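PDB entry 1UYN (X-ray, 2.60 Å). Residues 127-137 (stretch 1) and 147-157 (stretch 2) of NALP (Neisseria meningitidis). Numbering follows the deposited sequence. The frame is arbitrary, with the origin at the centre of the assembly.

Stretch 1 (127-137) FSYGRYKNSIS
Stretch 2 147-157: EGSVNGTLMQL

Residues 127-137 and 147-157 of NALP are neighbouring antiparallel strands, their axes 4.6 Å apart at closest approach and their N-to-C directions 165° apart. Every residue is extended, with phi between -150° and -106° and psi between 120° and 178°. The register runs without a bulge from Phe-127 opposite Leu-157 to Ser-137 opposite Glu-147. Narrow non-hydrogen-bonded pairs, such as Arg-131 CA to Thr-153 CA at 4.5 Å, alternate with wide hydrogen-bonded pairs, such as Gly-130 CA to Leu-154 CA at 5.4 Å. Each wide pair closes a two-bond ring: Ser-128 N to Gln-156 O is 2.9 Å and Gln-156 N to Ser-128 O 3.1 Å; Gly-130 N to Leu-154 O and Leu-154 N to Gly-130 O are both 3.0 Å, as are Tyr-132 N to Gly-152 O and Gly-152 N to Tyr-132 O; Asn-134 N to Val-150 O is 2.9 Å and Val-150 N to Asn-134 O 3.0 Å; Ile-136 N to Gly-148 O is 2.8 Å and Gly-148 N to Ile-136 O 2.9 Å. CA-H...O contacts fill in between, such as Phe-127 CA to Gln-156 O at 3.2 Å. Together the strands bury 1033 Å².

The residues of the wide pairs are all buried; apart from Gly-130, Gly-148 and Gly-152, they send their side chains to one face. Ser-128 (chi1 p) donates from OG to Gln-156 OE1 at 2.5 Å; Gln-156 is m, t with chi3 -49°. A water donates to Ser-128 OG (2.7 Å) and Leu-154 O (2.8 Å), so the small serine hydroxyl serves as both donor and acceptor. Tyr-132 (chi1 p, chi2 85°) lays its ring over Gly-152, whose CA lies 3.7 Å from the ring centroid in a CH-pi contact. Glycine suits this place because an ideal CB would come within 2.2 Å of Tyr-132 CZ. Further along, Asn-134 CB (chi1 m) packs 3.7 Å from Val-150 CG1 (chi1 p).

The narrow pairs occupy the other, more exposed face. Phe-127 (t, chi2 81°) meets apolar neighbours at its ring edge: CE1 is 3.6 Å from Met-155 CE and CD1 4.1 Å from Leu-157 CG. The long, flexible Met-155 (m, t, chi3 34°) reaches both rings, its CG 3.5 Å from Tyr-129 CD2 and its SD 4.9 Å from the Tyr-129 ring centroid, at the edge. Tyr-129 (t, chi2 -87°) places CZ 3.4 Å from Thr-153 CG2. Lys-133 (t, t, then chi3 112°, chi4 120°) reaches a second water, which accepts from NZ at 2.7 Å and also bonds Ser-135 OG (2.6 Å) and Ser-149 OG (2.9 Å), linking three polar side chains.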

# COMPACT_ATOMS: atom_id res chain seq x y z
N PHE A 127 -6.69 -7.35 -6.78
CA PHE A 127 -6.86 -6.34 -7.82
C PHE A 127 -7.21 -4.99 -7.18
O PHE A 127 -7.88 -4.92 -6.15
CB PHE A 127 -7.98 -6.76 -8.78
CG PHE A 127 -8.36 -5.69 -9.76
CD1 PHE A 127 -7.60 -5.49 -10.92
CD2 PHE A 127 -9.47 -4.87 -9.53
CE1 PHE A 127 -7.93 -4.49 -11.85
CE2 PHE A 127 -9.82 -3.87 -10.48
CZ PHE A 127 -9.04 -3.69 -11.63
N SER A 128 -6.74 -3.92 -7.76
CA SER A 128 -7.07 -2.60 -7.25
C SER A 128 -7.08 -1.62 -8.40
O SER A 128 -6.36 -1.77 -9.41
CB SER A 128 -6.09 -2.18 -6.17
OG SER A 128 -4.85 -1.84 -6.76
N TYR A 129 -7.97 -0.64 -8.28
CA TYR A 129 -8.08 0.42 -9.25
C TYR A 129 -8.21 1.63 -8.38
O TYR A 129 -9.13 1.70 -7.57
CB TYR A 129 -9.33 0.29 -10.14
CG TYR A 129 -9.42 1.34 -11.21
CD1 TYR A 129 -10.03 2.57 -10.97
CD2 TYR A 129 -8.88 1.13 -12.46
CE1 TYR A 129 -10.12 3.55 -11.97
CE2 TYR A 129 -8.95 2.10 -13.47
CZ TYR A 129 -9.58 3.31 -13.23
OH TYR A 129 -9.64 4.29 -14.26
N GLY A 130 -7.27 2.56 -8.54
CA GLY A 130 -7.43 3.85 -7.93
C GLY A 130 -7.07 4.99 -8.84
O GLY A 130 -6.36 4.84 -9.83
N ARG A 131 -7.56 6.15 -8.46
CA ARG A 131 -7.25 7.38 -9.10
C ARG A 131 -6.47 8.21 -8.12
O ARG A 131 -6.57 8.04 -6.92
CB ARG A 131 -8.54 8.08 -9.46
CG ARG A 131 -9.45 7.27 -10.35
CD ARG A 131 -9.08 7.37 -11.81
NE ARG A 131 -9.93 8.36 -12.46
CZ ARG A 131 -9.47 9.38 -13.18
NH1 ARG A 131 -8.15 9.56 -13.38
NH2 ARG A 131 -10.34 10.24 -13.69
N TYR A 132 -5.62 9.09 -8.64
CA TYR A 132 -4.87 9.96 -7.76
C TYR A 132 -4.77 11.36 -8.33
O TYR A 132 -4.90 11.56 -9.52
CB TYR A 132 -3.51 9.35 -7.38
CG TYR A 132 -2.49 9.29 -8.48
CD1 TYR A 132 -1.68 10.37 -8.74
CD2 TYR A 132 -2.32 8.15 -9.24
CE1 TYR A 132 -0.75 10.33 -9.73
CE2 TYR A 132 -1.39 8.10 -10.25
CZ TYR A 132 -0.60 9.20 -10.49
OH TYR A 132 0.36 9.19 -11.50
N LYS A 133 -4.61 12.33 -7.45
CA LYS A 133 -4.37 13.69 -7.83
C LYS A 133 -3.18 14.20 -7.04
O LYS A 133 -3.21 14.18 -5.83
CB LYS A 133 -5.60 14.57 -7.56
CG LYS A 133 -5.48 15.96 -8.21
CD LYS A 133 -6.79 16.77 -8.19
CE LYS A 133 -6.70 18.01 -7.24
NZ LYS A 133 -6.91 19.34 -7.94
N ASN A 134 -2.16 14.68 -7.73
CA ASN A 134 -0.98 15.25 -7.10
C ASN A 134 -1.01 16.74 -7.30
O ASN A 134 -1.12 17.22 -8.43
CB ASN A 134 0.31 14.69 -7.75
CG ASN A 134 0.56 13.23 -7.43
OD1 ASN A 134 -0.09 12.64 -6.55
ND2 ASN A 134 1.48 12.62 -8.15
N SER A 135 -0.95 17.47 -6.20
CA SER A 135 -0.81 18.92 -6.24
C SER A 135 0.60 19.24 -5.86
O SER A 135 1.05 18.83 -4.84
CB SER A 135 -1.74 19.56 -5.27
OG SER A 135 -3.01 19.54 -5.83
N ILE A 136 1.32 19.92 -6.72
CA ILE A 136 2.70 20.25 -6.48
C ILE A 136 2.77 21.72 -6.33
O ILE A 136 2.12 22.40 -7.06
CB ILE A 136 3.52 19.80 -7.68
CG1 ILE A 136 3.96 18.33 -7.54
CG2 ILE A 136 4.74 20.66 -7.81
CD1 ILE A 136 2.84 17.31 -7.37
N SER A 137 3.50 22.22 -5.35
CA SER A 137 4.07 23.55 -5.47
C SER A 137 5.57 23.48 -5.32
O SER A 137 6.08 22.73 -4.50
CB SER A 137 3.48 24.53 -4.47
OG SER A 137 3.13 23.86 -3.31
N GLU A 147 2.55 26.15 -9.34
CA GLU A 147 1.59 25.16 -8.88
C GLU A 147 1.26 24.24 -10.06
O GLU A 147 1.17 24.68 -11.19
CB GLU A 147 0.32 25.78 -8.27
CG GLU A 147 0.37 27.25 -7.82
CD GLU A 147 1.16 27.52 -6.52
OE1 GLU A 147 0.90 26.83 -5.48
OE2 GLU A 147 2.04 28.46 -6.53
N GLY A 148 1.11 22.95 -9.77
CA GLY A 148 0.86 21.96 -10.80
C GLY A 148 0.00 20.82 -10.33
O GLY A 148 0.10 20.35 -9.21
N SER A 149 -0.87 20.36 -11.20
CA SER A 149 -1.89 19.41 -10.79
C SER A 149 -1.97 18.30 -11.81
O SER A 149 -2.08 18.53 -13.03
CB SER A 149 -3.26 20.13 -10.62
OG SER A 149 -3.98 19.53 -9.54
N VAL A 150 -1.86 17.07 -11.34
CA VAL A 150 -1.84 15.94 -12.29
C VAL A 150 -2.66 14.81 -11.75
O VAL A 150 -2.66 14.55 -10.56
CB VAL A 150 -0.39 15.47 -12.66
CG1 VAL A 150 0.34 15.01 -11.47
CG2 VAL A 150 -0.42 14.38 -13.71
N ASN A 151 -3.37 14.16 -12.66
CA ASN A 151 -4.14 13.01 -12.32
C ASN A 151 -3.51 11.80 -12.87
O ASN A 151 -2.87 11.85 -13.89
CB ASN A 151 -5.57 13.14 -12.83
CG ASN A 151 -6.23 14.43 -12.40
OD1 ASN A 151 -6.69 15.20 -13.26
ND2 ASN A 151 -6.28 14.69 -11.10
N GLY A 152 -3.70 10.70 -12.18
CA GLY A 152 -3.32 9.41 -12.72
C GLY A 152 -4.27 8.31 -12.27
O GLY A 152 -5.23 8.51 -11.56
N THR A 153 -3.98 7.12 -12.78
CA THR A 153 -4.64 5.89 -12.44
C THR A 153 -3.55 4.94 -12.12
O THR A 153 -2.53 4.91 -12.79
CB THR A 153 -5.39 5.38 -13.61
OG1 THR A 153 -6.28 6.41 -14.04
CG2 THR A 153 -6.35 4.27 -13.20
N LEU A 154 -3.76 4.18 -11.07
CA LEU A 154 -2.88 3.09 -10.71
C LEU A 154 -3.67 1.82 -10.55
O LEU A 154 -4.64 1.78 -9.80
CB LEU A 154 -2.20 3.43 -9.41
CG LEU A 154 -1.33 2.36 -8.81
CD1 LEU A 154 -0.18 1.96 -9.79
CD2 LEU A 154 -0.84 2.91 -7.50
N MET A 155 -3.27 0.76 -11.23
CA MET A 155 -3.89 -0.54 -11.02
C MET A 155 -2.93 -1.53 -10.47
O MET A 155 -1.79 -1.52 -10.83
CB MET A 155 -4.44 -1.08 -12.31
CG MET A 155 -5.65 -0.28 -12.72
SD MET A 155 -6.31 -0.75 -14.33
CE MET A 155 -5.90 -2.81 -14.29
N GLN A 156 -3.38 -2.40 -9.61
CA GLN A 156 -2.51 -3.46 -9.16
C GLN A 156 -3.21 -4.77 -9.43
O GLN A 156 -4.46 -4.88 -9.33
CB GLN A 156 -2.19 -3.31 -7.67
CG GLN A 156 -1.57 -1.99 -7.28
CD GLN A 156 -1.73 -1.77 -5.81
OE1 GLN A 156 -2.83 -1.92 -5.28
NE2 GLN A 156 -0.65 -1.41 -5.14
N LEU A 157 -2.40 -5.75 -9.82
CA LEU A 157 -2.80 -7.15 -9.89
C LEU A 157 -1.80 -8.02 -9.13
O LEU A 157 -0.58 -7.87 -9.26
CB LEU A 157 -2.83 -7.60 -11.34
CG LEU A 157 -4.23 -7.65 -11.93
CD1 LEU A 157 -4.11 -7.83 -13.43
CD2 LEU A 157 -4.99 -8.87 -11.32
O HOH W 1 -4.30 0.72 -7.24
O HOH W 2 -4.85 20.92 -7.14